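PDB 4FEU: aminoglycoside 3'-phosphotransferase AphA1-IAB from Acinetobacter baumannii, which phosphorylates kanamycin and related aminoglycosides at the 3'-hydroxyl with ATP as donor, giving bacteria resistance to these antibiotics. Local coordinates for residues A[51-56]-A[98-103]; A[67-72]-A[216-221]; A[78-83]-A[126-131]; A[168-173]-A[261-266]. All coordinates share one frame; numbering follows the deposited sequence.

How the contacts relate
Contacts 1, 2 and 3 meet around the inhibitor 537, while contact 4 lies at the kanamycin site. Contacts 1 and 2 have centres about 15 Å apart and touch through K56 and E69 and through I102 and I216. P83 of contact 3 packs on T100 and I102 of contact 1 and on I216 of contact 2, and F54, I102, I216 and P83 all border the flat ligand. Contact 2 also leads to the catalytic centre: the side chain of D217 is about 3 Å from that of D199, the probable proton acceptor. Contact 4 binds kanamycin through D168; its centre is about 33 Å from that of contact 1 and about 25 Å from that of contact 2.

Contact 1 (A[51-56]-A[98-103]); sequences PELFLK and LTTAIP. With 537 (2,6-dihydroanthra/1,9-cd/pyrazol-6-one), chain H.
Two neighbouring antiparallel strands of the five-stranded N-terminal sheet, 53-59 and 94-100, pair here, and strand 94-100 runs on into 101-103, which holds the inhibitor 537. F54 and T99 form a hydrogen-bonded pair: F54 N gives to T99 O at 2.9 Å, and T99 N to F54 O at 2.8 Å. Past the end of the strand, A101 N reaches E52 O at 3.1 Å. On one side of the sheet L98 CD1 packs against L55 CB, and L55 CD1 in turn against L98 CB. The other side carries F54 and T99. With CG anti to its carbonyl carbon (chi1 -79°), F54 lays one ring face on 537, whose C4 sits 3.5 Å above the ring plane, over its centre. A101 CB meets the edge of the same ring, 3.6 Å from F54 CE2. A water joins T99 OG1 to F54 O, the latter bond weak. E52 extends past A101 CB toward its salt-bridge partner R43. I102 N donates to 537 N23 at 3.1 Å, and 537 N24 donates to I102 O at 2.9 Å, the paired backbone bonds typical of an inhibitor on the hinge of a kinase-like nucleotide pocket.

Contact 2 (A[67-72]-A[216-221]); sequences TDEMVR and IDVGRV. With 537 (2,6-dihydroanthra/1,9-cd/pyrazol-6-one), chain H.
E69 sends CG anti to its backbone N (chi1 -164°) and stays extended beyond it, which carries the carboxylate to the backbone of V218; R72 turns CG anti to its carbonyl carbon (chi1 -73°) and runs straight out to NE, along the turn 218-221. V218 N donates to E69 OE2 at 3.2 Å, meeting the oxygen from above the carboxylate plane. Nearer the helix, E69 CG packs on V218 CG2 at 3.8 Å, the two side chains crossing at about a right angle. R72 NE gives a short bond of 2.7 Å to V221 O; NE lies in the carbonyl plane of V221, and V221 O at the guanidinium edge. G219 O stands over a face of that group and also touches R72 CD. The rotation of the guanidinium is fixed from a second side, since R72 NH1 donates back to D68 O at 3.1 Å. Through these bonds helix 62-76 of the kinase-like fold holds the loop after strand 211-215, where D217 probably corresponds to the aspartate of the kinase DFG motif and kanamycin touches both D217 and R220. E69 OE1 has a long, weak ion pair with K56, in keeping with the lysine-glutamate pair of kinases. V221 N to V218 O closes the type I turn. A water donates to both D68 OD2 and G219 O, and I216 CD1 rests 3.5 Å from 537 C16.

Contact 3 (A[78-83]-A[126-131]); sequences AFMPLP and AVFLRR. With 537 (2,6-dihydroanthra/1,9-cd/pyrazol-6-one), chain H.
The Met-aromatic contact between M80, a selenomethionine, and F128 is the centre of this packing. M80 bends at chi2 and chi3 (-55° and -89°), which brings its terminal methyl over the F128 ring: CE lies 3.6 Å from the ring centroid and only 13° off the normal, a CH-pi contact. Its selenium stands back, 5.3 Å from the same centroid in an oblique position. M80 CE also touches the helix backbone at F128 O. Apolar contact continues at the ring edge, where P81 CG meets F128 CE1 at 3.7 Å, near the ring plane. The contact joins the two lobes of the kinase-like fold: segment 78-83 follows helix 62-76 and leads into strand 85-90, whereas F128 and R131 lie on helix 118-134, and F128 also packs on L212 and C215 of strand 211-215. R131 adds aliphatic and guanidinium packing. Its CB lies 3.8 Å from M80 CE, its CD is close to M80 SE, and the bent side chain brings NH1 to 3.8 Å from P81 CD. M80 CE stands over one face of the guanidinium, offset toward the rim. At the far end of the loop, P83 CG touches 537 C2 at 3.6 Å.

Contact 4 (A[168-173]-A[261-266]); sequences DDERNG and KLQFHL. With KAN (kanamycin a), chain G.
D168 OD2 is gripped by R171 NH2 of its own segment and by a water that reaches L266 O of helix 259-268. R171 NH2 lies 2.8 Å from D168 OD2, on its anti lone pair and within the guanidinium plane, as part of a salt bridge. The water donates to both D168 OD2 and L266 O and accepts from kanamycin N3. Across the segments, R171 NH1 donates to Q263 OE1 at 2.8 Å, again near the guanidinium plane, with the amide plane turned 36° from it. The bend of R171 at chi3 (-77°) aims the group at both partners. E170 OE2 forms a longer salt bridge of 3.3 Å with R171 NH2, and E170 CG lies over one guanidinium face, offset toward the rim; R171 NE is salt-bridged to E270. L266 packs alongside, its CB 3.8 Å from R171 NH2 and its CG 4.0 Å from D168 OD2. The other carboxylate oxygen faces the drug: D168 OD1 accepts from kanamycin O13 at 2.7 Å and from kanamycin N3 at 2.8 Å, and from N235 as well. With the carboxylates of D199, E239 and E270, the backbone O of D269 and the C-terminal F272 also bonded to kanamycin, this is the acidic pocket of an aminoglycoside phosphotransferase.

Contact 1 (A[51-56]-A[98-103])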
# COMPACT_ATOMS: atom_id res chain seq x y z
N PRO A 51 -6.67 20.98 11.03
CA PRO A 51 -6.06 20.26 9.90
C PRO A 51 -7.06 19.40 9.16
O PRO A 51 -8.15 19.12 9.67
CB PRO A 51 -5.00 19.40 10.58
CG PRO A 51 -5.60 19.06 11.92
CD PRO A 51 -6.35 20.31 12.32
N GLU A 52 -6.68 18.96 7.96
CA GLU A 52 -7.49 18.05 7.18
C GLU A 52 -7.46 16.73 7.93
O GLU A 52 -6.43 16.38 8.52
CB GLU A 52 -6.86 17.87 5.78
CG GLU A 52 -7.67 17.04 4.81
CD GLU A 52 -7.08 16.90 3.42
OE1 GLU A 52 -5.97 16.33 3.29
OE2 GLU A 52 -7.74 17.34 2.45
N LEU A 53 -8.60 16.02 7.96
CA LEU A 53 -8.68 14.71 8.59
C LEU A 53 -9.28 13.71 7.61
O LEU A 53 -9.97 14.11 6.67
CB LEU A 53 -9.49 14.70 9.91
CG LEU A 53 -9.16 15.73 11.01
CD1 LEU A 53 -10.13 15.58 12.19
CD2 LEU A 53 -7.74 15.59 11.54
N PHE A 54 -9.01 12.41 7.84
CA PHE A 54 -9.62 11.33 7.09
C PHE A 54 -10.33 10.41 8.05
O PHE A 54 -9.82 10.17 9.15
CB PHE A 54 -8.61 10.55 6.22
CG PHE A 54 -8.26 11.24 4.92
CD1 PHE A 54 -9.09 11.15 3.82
CD2 PHE A 54 -7.12 12.03 4.82
CE1 PHE A 54 -8.77 11.81 2.62
CE2 PHE A 54 -6.80 12.69 3.63
CZ PHE A 54 -7.63 12.58 2.54
N LEU A 55 -11.51 9.95 7.68
CA LEU A 55 -12.30 9.00 8.47
C LEU A 55 -12.59 7.81 7.57
O LEU A 55 -13.16 7.96 6.50
CB LEU A 55 -13.60 9.62 9.05
CG LEU A 55 -14.56 8.70 9.87
CD1 LEU A 55 -13.91 8.14 11.14
CD2 LEU A 55 -15.86 9.42 10.23
N LYS A 56 -12.07 6.65 7.95
CA LYS A 56 -12.29 5.37 7.28
C LYS A 56 -13.39 4.62 8.05
O LYS A 56 -13.37 4.61 9.28
CB LYS A 56 -11.01 4.54 7.29
CG LYS A 56 -10.07 4.78 6.15
CD LYS A 56 -9.43 3.46 5.75
CE LYS A 56 -8.50 3.57 4.56
NZ LYS A 56 -8.60 2.37 3.67
N LEU A 98 -10.38 7.53 12.50
CA LEU A 98 -10.16 8.96 12.32
C LEU A 98 -8.67 9.28 12.45
O LEU A 98 -8.07 9.00 13.49
CB LEU A 98 -10.98 9.78 13.33
CG LEU A 98 -10.92 11.30 13.13
CD1 LEU A 98 -11.51 11.70 11.77
CD2 LEU A 98 -11.56 12.04 14.32
N THR A 99 -8.09 9.85 11.37
CA THR A 99 -6.66 10.15 11.33
C THR A 99 -6.40 11.53 10.77
O THR A 99 -7.28 12.07 10.12
CB THR A 99 -5.89 9.10 10.46
OG1 THR A 99 -6.31 9.23 9.09
CG2 THR A 99 -6.04 7.65 10.95
N THR A 100 -5.20 12.07 10.97
CA THR A 100 -4.83 13.34 10.35
C THR A 100 -4.37 13.03 8.90
O THR A 100 -3.96 11.91 8.62
CB THR A 100 -3.66 13.97 11.08
OG1 THR A 100 -2.52 13.10 10.95
CG2 THR A 100 -3.97 14.31 12.52
N ALA A 101 -4.43 14.02 8.00
CA ALA A 101 -3.96 13.82 6.64
C ALA A 101 -2.46 14.14 6.55
O ALA A 101 -1.93 14.93 7.32
CB ALA A 101 -4.72 14.74 5.71
N ILE A 102 -1.78 13.53 5.57
CA ILE A 102 -0.40 13.83 5.25
C ILE A 102 -0.50 14.88 4.16
O ILE A 102 -1.12 14.62 3.12
CB ILE A 102 0.43 12.59 4.81
CG1 ILE A 102 0.56 11.55 5.95
CG2 ILE A 102 1.82 13.06 4.34
CD1 ILE A 102 1.44 10.30 5.57
N PRO A 103 -0.01 16.12 4.40
CA PRO A 103 -0.16 17.18 3.38
C PRO A 103 0.60 16.90 2.08
O PRO A 103 1.63 16.25 2.10
CB PRO A 103 0.37 18.43 4.09
CG PRO A 103 1.32 17.91 5.12
CD PRO A 103 0.72 16.61 5.59
C1 537 H . -5.10 9.04 6.07
C2 537 H . -4.36 9.93 5.30
C3 537 H . -4.59 9.99 3.92
C4 537 H . -5.59 9.18 3.34
C5 537 H . -6.28 8.23 4.12
C6 537 H . -6.04 8.18 5.49
C11 537 H . -4.20 10.94 1.78
C12 537 H . -3.44 11.91 1.18
C13 537 H . -3.58 12.08 -0.21
C14 537 H . -4.51 11.27 -0.89
C15 537 H . -5.28 10.30 -0.21
C16 537 H . -5.17 10.17 1.17
C20 537 H . -5.90 9.28 1.97
C21 537 H . -3.89 10.91 3.12
O22 537 H . -6.75 8.52 1.49
N23 537 H . -2.95 11.86 3.26
N24 537 H . -2.72 12.44 2.17
O HOH W 1 -8.40 7.59 8.43

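Contact 2 (A[67-72]-A[216-221])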
# COMPACT_ATOMS: atom_id res chain seq x y z
N THR A 67 -9.63 -2.28 11.22
CA THR A 67 -8.98 -2.64 12.50
C THR A 67 -7.50 -2.97 12.25
O THR A 67 -6.64 -2.45 12.95
CB THR A 67 -9.78 -3.73 13.23
OG1 THR A 67 -11.10 -3.24 13.41
CG2 THR A 67 -9.18 -4.08 14.60
N ASP A 68 -7.21 -3.78 11.20
CA ASP A 68 -5.86 -4.15 10.78
C ASP A 68 -4.98 -2.92 10.49
O ASP A 68 -3.82 -2.91 10.89
CB ASP A 68 -5.89 -5.04 9.53
CG ASP A 68 -6.44 -6.44 9.68
OD1 ASP A 68 -6.49 -6.95 10.82
OD2 ASP A 68 -6.79 -7.06 8.64
N GLU A 69 -5.54 -1.89 9.80
CA GLU A 69 -4.80 -0.66 9.50
C GLU A 69 -4.45 0.11 10.76
O GLU A 69 -3.31 0.56 10.90
CB GLU A 69 -5.53 0.26 8.51
CG GLU A 69 -4.56 1.30 7.95
CD GLU A 69 -5.02 2.40 7.02
OE1 GLU A 69 -6.24 2.62 6.88
OE2 GLU A 69 -4.12 3.08 6.45
N MSE A 70 -5.44 0.27 11.66
CA MSE A 70 -5.29 0.98 12.93
C MSE A 70 -4.12 0.44 13.76
O MSE A 70 -3.33 1.25 14.26
CB MSE A 70 -6.61 0.93 13.73
CG MSE A 70 -6.58 1.78 15.01
SE MSE A 70 -5.77 0.86 16.54
CE MSE A 70 -6.98 -0.65 16.71
N VAL A 71 -3.99 -0.90 13.88
CA VAL A 71 -2.89 -1.46 14.69
C VAL A 71 -1.53 -1.20 14.06
O VAL A 71 -0.56 -0.91 14.75
CB VAL A 71 -3.05 -2.94 15.16
CG1 VAL A 71 -4.10 -3.04 16.24
CG2 VAL A 71 -3.38 -3.88 14.01
N ARG A 72 -1.50 -1.27 12.74
CA ARG A 72 -0.30 -1.09 11.94
C ARG A 72 0.17 0.35 11.94
O ARG A 72 1.38 0.58 12.06
CB ARG A 72 -0.49 -1.70 10.55
CG ARG A 72 -0.47 -3.22 10.66
CD ARG A 72 -1.10 -3.96 9.51
NE ARG A 72 -0.92 -5.43 9.60
CZ ARG A 72 -1.68 -6.25 10.34
NH1 ARG A 72 -2.62 -5.77 11.13
NH2 ARG A 72 -1.45 -7.55 10.31
N ILE A 216 0.69 6.11 3.38
CA ILE A 216 -0.66 5.80 3.81
C ILE A 216 -0.98 4.37 3.38
O ILE A 216 -0.17 3.75 2.69
CB ILE A 216 -1.65 6.87 3.22
CG1 ILE A 216 -1.65 6.88 1.66
CG2 ILE A 216 -1.36 8.28 3.79
CD1 ILE A 216 -2.87 7.54 0.98
N ASP A 217 -2.17 3.86 3.77
CA ASP A 217 -2.72 2.55 3.41
C ASP A 217 -1.84 1.42 3.92
O ASP A 217 -1.38 0.55 3.16
CB ASP A 217 -2.98 2.49 1.88
CG ASP A 217 -4.00 1.46 1.41
OD1 ASP A 217 -4.53 0.71 2.27
OD2 ASP A 217 -4.24 1.39 0.18
N VAL A 218 -1.67 1.40 5.24
CA VAL A 218 -0.79 0.47 5.95
C VAL A 218 -1.42 -0.84 6.45
O VAL A 218 -0.76 -1.57 7.20
CB VAL A 218 0.07 1.20 7.03
CG1 VAL A 218 0.83 2.38 6.43
CG2 VAL A 218 -0.79 1.64 8.21
N GLY A 219 -2.64 -1.14 6.00
CA GLY A 219 -3.39 -2.33 6.39
C GLY A 219 -2.70 -3.67 6.20
O GLY A 219 -3.03 -4.63 6.91
N ARG A 220 -1.73 -3.75 5.25
CA ARG A 220 -0.99 -4.99 4.92
C ARG A 220 0.42 -5.05 5.50
O ARG A 220 1.16 -6.00 5.18
CB ARG A 220 -0.92 -5.21 3.38
CG ARG A 220 -2.26 -5.37 2.67
CD ARG A 220 -2.11 -5.78 1.21
NE ARG A 220 -3.34 -5.54 0.46
CZ ARG A 220 -3.40 -5.04 -0.78
NH1 ARG A 220 -4.57 -4.84 -1.37
NH2 ARG A 220 -2.28 -4.76 -1.44
N VAL A 221 0.82 -4.03 6.30
CA VAL A 221 2.15 -3.95 6.90
C VAL A 221 2.41 -5.21 7.70
O VAL A 221 1.49 -5.72 8.33
CB VAL A 221 2.39 -2.63 7.70
CG1 VAL A 221 3.54 -2.76 8.71
CG2 VAL A 221 2.63 -1.45 6.77
C1 537 H . -5.10 9.04 6.07
C2 537 H . -4.36 9.93 5.30
C3 537 H . -4.59 9.99 3.92
C4 537 H . -5.59 9.18 3.34
C5 537 H . -6.28 8.23 4.12
C6 537 H . -6.04 8.18 5.49
C11 537 H . -4.20 10.94 1.78
C12 537 H . -3.44 11.91 1.18
C13 537 H . -3.58 12.08 -0.21
C14 537 H . -4.51 11.27 -0.89
C15 537 H . -5.28 10.30 -0.21
C16 537 H . -5.17 10.17 1.17
C20 537 H . -5.90 9.28 1.97
C21 537 H . -3.89 10.91 3.12
O22 537 H . -6.75 8.52 1.49
N23 537 H . -2.95 11.86 3.26
N24 537 H . -2.72 12.44 2.17
O HOH W 2 -5.58 -5.79 5.91

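Contact 3 (A[78-83]-A[126-131])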
# COMPACT_ATOMS: atom_id res chain seq x y z
N ALA A 78 6.06 4.67 15.42
CA ALA A 78 7.30 4.77 16.20
C ALA A 78 8.54 4.68 15.28
O ALA A 78 9.66 4.99 15.72
CB ALA A 78 7.36 3.68 17.24
N PHE A 79 8.34 4.31 14.00
CA PHE A 79 9.43 4.15 13.07
C PHE A 79 9.45 5.03 11.79
O PHE A 79 10.53 5.45 11.37
CB PHE A 79 9.56 2.65 12.72
CG PHE A 79 9.81 1.73 13.90
CD1 PHE A 79 11.09 1.58 14.43
CD2 PHE A 79 8.77 0.99 14.45
CE1 PHE A 79 11.33 0.69 15.49
CE2 PHE A 79 9.01 0.12 15.52
CZ PHE A 79 10.28 -0.02 16.04
N MSE A 80 8.28 5.28 11.18
CA MSE A 80 8.12 5.97 9.87
C MSE A 80 7.14 7.14 9.94
O MSE A 80 6.34 7.18 10.88
CB MSE A 80 7.60 4.97 8.78
CG MSE A 80 8.59 3.85 8.44
SE MSE A 80 10.33 4.46 7.89
CE MSE A 80 9.98 4.63 5.98
N PRO A 81 7.14 8.06 8.94
CA PRO A 81 6.15 9.16 8.97
C PRO A 81 4.79 8.69 8.45
O PRO A 81 4.66 8.33 7.27
CB PRO A 81 6.80 10.25 8.11
CG PRO A 81 7.67 9.50 7.14
CD PRO A 81 8.02 8.17 7.75
N LEU A 82 3.79 8.66 9.33
CA LEU A 82 2.46 8.19 8.96
C LEU A 82 1.34 9.11 9.48
O LEU A 82 1.58 9.92 10.38
CB LEU A 82 2.22 6.78 9.57
CG LEU A 82 3.24 5.64 9.40
CD1 LEU A 82 2.71 4.41 10.06
CD2 LEU A 82 3.47 5.32 7.95
N PRO A 83 0.07 8.94 9.01
CA PRO A 83 -1.03 9.71 9.60
C PRO A 83 -1.20 9.30 11.08
O PRO A 83 -1.03 8.11 11.40
CB PRO A 83 -2.25 9.29 8.76
CG PRO A 83 -1.67 8.77 7.46
CD PRO A 83 -0.42 8.05 7.92
N ALA A 126 13.07 5.09 -3.38
CA ALA A 126 13.98 3.97 -3.09
C ALA A 126 14.65 4.15 -1.73
O ALA A 126 14.74 3.18 -0.96
CB ALA A 126 15.03 3.83 -4.20
N VAL A 127 15.08 5.38 -1.42
CA VAL A 127 15.67 5.76 -0.15
C VAL A 127 14.65 5.48 0.96
O VAL A 127 14.99 4.81 1.92
CB VAL A 127 16.22 7.23 -0.16
CG1 VAL A 127 16.59 7.71 1.26
CG2 VAL A 127 17.41 7.36 -1.11
N PHE A 128 13.38 5.92 0.77
CA PHE A 128 12.27 5.72 1.72
C PHE A 128 11.97 4.25 1.91
O PHE A 128 11.74 3.82 3.03
CB PHE A 128 11.00 6.47 1.29
CG PHE A 128 9.87 6.51 2.31
CD1 PHE A 128 9.78 7.55 3.24
CD2 PHE A 128 8.86 5.55 2.30
CE1 PHE A 128 8.72 7.62 4.15
CE2 PHE A 128 7.81 5.60 3.23
CZ PHE A 128 7.73 6.64 4.13
N LEU A 129 11.96 3.48 0.82
CA LEU A 129 11.68 2.06 0.91
C LEU A 129 12.80 1.35 1.66
O LEU A 129 12.50 0.45 2.43
CB LEU A 129 11.44 1.47 -0.49
CG LEU A 129 10.93 0.05 -0.59
CD1 LEU A 129 9.62 -0.14 0.19
CD2 LEU A 129 10.79 -0.34 -2.03
N ARG A 130 14.06 1.78 1.49
CA ARG A 130 15.20 1.23 2.23
C ARG A 130 15.08 1.45 3.72
O ARG A 130 15.42 0.55 4.48
CB ARG A 130 16.55 1.78 1.72
CG ARG A 130 17.22 0.95 0.61
CD ARG A 130 17.74 -0.40 1.15
NE ARG A 130 18.52 -1.16 0.16
CZ ARG A 130 18.88 -2.44 0.29
NH1 ARG A 130 18.53 -3.13 1.37
NH2 ARG A 130 19.58 -3.03 -0.66
N ARG A 131 14.56 2.64 4.14
CA ARG A 131 14.33 3.05 5.54
C ARG A 131 13.32 2.09 6.19
O ARG A 131 13.58 1.56 7.27
CB ARG A 131 13.72 4.46 5.56
CG ARG A 131 14.56 5.54 6.17
CD ARG A 131 13.67 6.48 6.95
NE ARG A 131 13.13 7.56 6.13
CZ ARG A 131 12.26 8.48 6.55
NH1 ARG A 131 11.82 8.46 7.81
NH2 ARG A 131 11.84 9.44 5.73
C1 537 H . -5.10 9.04 6.07
C2 537 H . -4.36 9.93 5.30
C3 537 H . -4.59 9.99 3.92
C4 537 H . -5.59 9.18 3.34
C5 537 H . -6.28 8.23 4.12
C6 537 H . -6.04 8.18 5.49
C11 537 H . -4.20 10.94 1.78
C12 537 H . -3.44 11.91 1.18
C13 537 H . -3.58 12.08 -0.21
C14 537 H . -4.51 11.27 -0.89
C15 537 H . -5.28 10.30 -0.21
C16 537 H . -5.17 10.17 1.17
C20 537 H . -5.90 9.28 1.97
C21 537 H . -3.89 10.91 3.12
O22 537 H . -6.75 8.52 1.49
N23 537 H . -2.95 11.86 3.26
N24 537 H . -2.72 12.44 2.17

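Contact 4 (A[168-173]-A[261-266])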
# COMPACT_ATOMS: atom_id res chain seq x y z
N ASP A 168 -2.87 -7.05 -14.89
CA ASP A 168 -1.80 -6.44 -15.68
C ASP A 168 -1.95 -6.93 -17.13
O ASP A 168 -2.53 -7.99 -17.36
CB ASP A 168 -0.43 -6.79 -15.10
CG ASP A 168 -0.19 -6.30 -13.68
OD1 ASP A 168 -0.69 -5.20 -13.34
OD2 ASP A 168 0.53 -7.00 -12.92
N ASP A 169 -1.49 -6.12 -18.11
CA ASP A 169 -1.63 -6.42 -19.54
C ASP A 169 -1.23 -7.84 -19.96
O ASP A 169 -2.00 -8.47 -20.68
CB ASP A 169 -0.94 -5.35 -20.41
CG ASP A 169 -1.49 -3.94 -20.29
OD1 ASP A 169 -2.45 -3.73 -19.51
OD2 ASP A 169 -0.96 -3.04 -20.97
N GLU A 170 -0.08 -8.36 -19.47
CA GLU A 170 0.41 -9.72 -19.79
C GLU A 170 -0.52 -10.85 -19.35
O GLU A 170 -0.39 -11.98 -19.82
CB GLU A 170 1.87 -9.94 -19.33
CG GLU A 170 2.11 -9.90 -17.83
CD GLU A 170 2.43 -8.54 -17.23
OE1 GLU A 170 1.73 -7.56 -17.55
OE2 GLU A 170 3.35 -8.47 -16.38
N ARG A 171 -1.47 -10.54 -18.46
CA ARG A 171 -2.43 -11.47 -17.88
C ARG A 171 -3.90 -11.09 -18.16
O ARG A 171 -4.79 -11.74 -17.63
CB ARG A 171 -2.19 -11.60 -16.37
CG ARG A 171 -0.90 -12.33 -16.04
CD ARG A 171 -0.58 -12.25 -14.58
NE ARG A 171 -0.04 -10.96 -14.16
CZ ARG A 171 1.25 -10.61 -14.19
NH1 ARG A 171 2.15 -11.45 -14.69
NH2 ARG A 171 1.64 -9.42 -13.75
N ASN A 172 -4.14 -10.04 -18.97
CA ASN A 172 -5.52 -9.61 -19.24
C ASN A 172 -6.23 -10.56 -20.18
O ASN A 172 -5.67 -10.94 -21.22
CB ASN A 172 -5.61 -8.17 -19.71
CG ASN A 172 -7.02 -7.63 -19.65
OD1 ASN A 172 -7.62 -7.50 -18.57
ND2 ASN A 172 -7.59 -7.36 -20.82
N GLY A 173 -7.43 -10.98 -19.78
CA GLY A 173 -8.25 -11.94 -20.50
C GLY A 173 -8.09 -13.34 -19.94
O GLY A 173 -8.85 -14.26 -20.29
N LYS A 261 10.82 -13.59 -8.60
CA LYS A 261 10.27 -12.97 -7.40
C LYS A 261 9.42 -11.75 -7.77
O LYS A 261 8.39 -11.51 -7.15
CB LYS A 261 11.40 -12.56 -6.43
CG LYS A 261 11.81 -13.66 -5.45
CD LYS A 261 12.58 -13.11 -4.25
CE LYS A 261 13.26 -14.22 -3.49
NZ LYS A 261 13.85 -13.76 -2.19
N LEU A 262 9.86 -10.99 -8.77
CA LEU A 262 9.15 -9.81 -9.27
C LEU A 262 7.80 -10.26 -9.85
O LEU A 262 6.75 -9.78 -9.39
CB LEU A 262 10.02 -9.13 -10.35
CG LEU A 262 9.86 -7.65 -10.69
CD1 LEU A 262 9.87 -6.78 -9.46
CD2 LEU A 262 11.03 -7.21 -11.52
N GLN A 263 7.81 -11.24 -10.76
CA GLN A 263 6.58 -11.77 -11.37
C GLN A 263 5.62 -12.42 -10.36
O GLN A 263 4.42 -12.17 -10.41
CB GLN A 263 6.88 -12.70 -12.56
CG GLN A 263 7.13 -11.92 -13.86
CD GLN A 263 5.94 -11.11 -14.33
OE1 GLN A 263 4.93 -11.65 -14.77
NE2 GLN A 263 6.02 -9.78 -14.22
N PHE A 264 6.17 -13.20 -9.42
CA PHE A 264 5.36 -13.83 -8.39
C PHE A 264 4.55 -12.78 -7.62
O PHE A 264 3.35 -12.95 -7.48
CB PHE A 264 6.23 -14.66 -7.42
CG PHE A 264 5.41 -15.18 -6.26
CD1 PHE A 264 4.73 -16.39 -6.35
CD2 PHE A 264 5.22 -14.40 -5.12
CE1 PHE A 264 3.91 -16.83 -5.31
CE2 PHE A 264 4.40 -14.85 -4.08
CZ PHE A 264 3.77 -16.07 -4.17
N HIS A 265 5.20 -11.72 -7.13
CA HIS A 265 4.54 -10.68 -6.34
C HIS A 265 3.53 -9.84 -7.10
O HIS A 265 2.53 -9.42 -6.52
CB HIS A 265 5.55 -9.84 -5.52
CG HIS A 265 6.17 -10.61 -4.38
ND1 HIS A 265 7.37 -11.30 -4.54
CD2 HIS A 265 5.73 -10.80 -3.12
CE1 HIS A 265 7.65 -11.83 -3.36
NE2 HIS A 265 6.69 -11.57 -2.47
N LEU A 266 3.75 -9.67 -8.41
CA LEU A 266 2.86 -8.97 -9.33
C LEU A 266 1.62 -9.84 -9.56
O LEU A 266 0.50 -9.34 -9.59
CB LEU A 266 3.62 -8.77 -10.63
CG LEU A 266 4.05 -7.38 -11.03
CD1 LEU A 266 3.94 -6.38 -9.90
CD2 LEU A 266 5.37 -7.41 -11.73
C1 KAN G . -5.19 -1.48 -6.95
C2 KAN G . -4.77 -0.46 -5.85
C3 KAN G . -4.95 -1.05 -4.44
C4 KAN G . -6.33 -1.67 -4.25
C5 KAN G . -6.67 -2.61 -5.41
C6 KAN G . -8.12 -3.10 -5.25
C7 KAN G . -3.02 -4.87 -10.42
C8 KAN G . -3.52 -3.47 -10.80
C9 KAN G . -3.54 -2.64 -9.49
C10 KAN G . -4.39 -3.29 -8.38
C11 KAN G . -3.92 -4.75 -8.19
C12 KAN G . -4.03 -5.51 -9.50
C13 KAN G . -3.02 -1.94 -12.59
C14 KAN G . -2.27 -2.04 -13.92
C15 KAN G . -0.80 -1.63 -13.73
C16 KAN G . -0.73 -0.24 -13.08
C17 KAN G . -1.48 -0.23 -11.75
C18 KAN G . -1.37 1.19 -11.13
N1 KAN G . -8.34 -4.22 -6.18
N2 KAN G . -4.70 -5.46 -7.17
N3 KAN G . -2.79 -5.70 -11.60
N4 KAN G . -0.13 -1.61 -15.04
O5 KAN G . -6.51 -2.00 -6.70
O6 KAN G . -3.40 -0.08 -6.05
O7 KAN G . -4.77 -0.07 -3.42
O8 KAN G . -6.32 -2.39 -3.01
O9 KAN G . -4.28 -2.59 -7.12
O10 KAN G . -4.03 -1.32 -9.76
O11 KAN G . -2.53 -2.97 -11.72
O12 KAN G . -2.86 -0.62 -11.99
O13 KAN G . -2.35 -3.38 -14.41
O14 KAN G . 0.63 0.17 -12.89
O15 KAN G . -1.71 1.15 -9.74
O HOH W 3 -0.13 -6.69 -10.23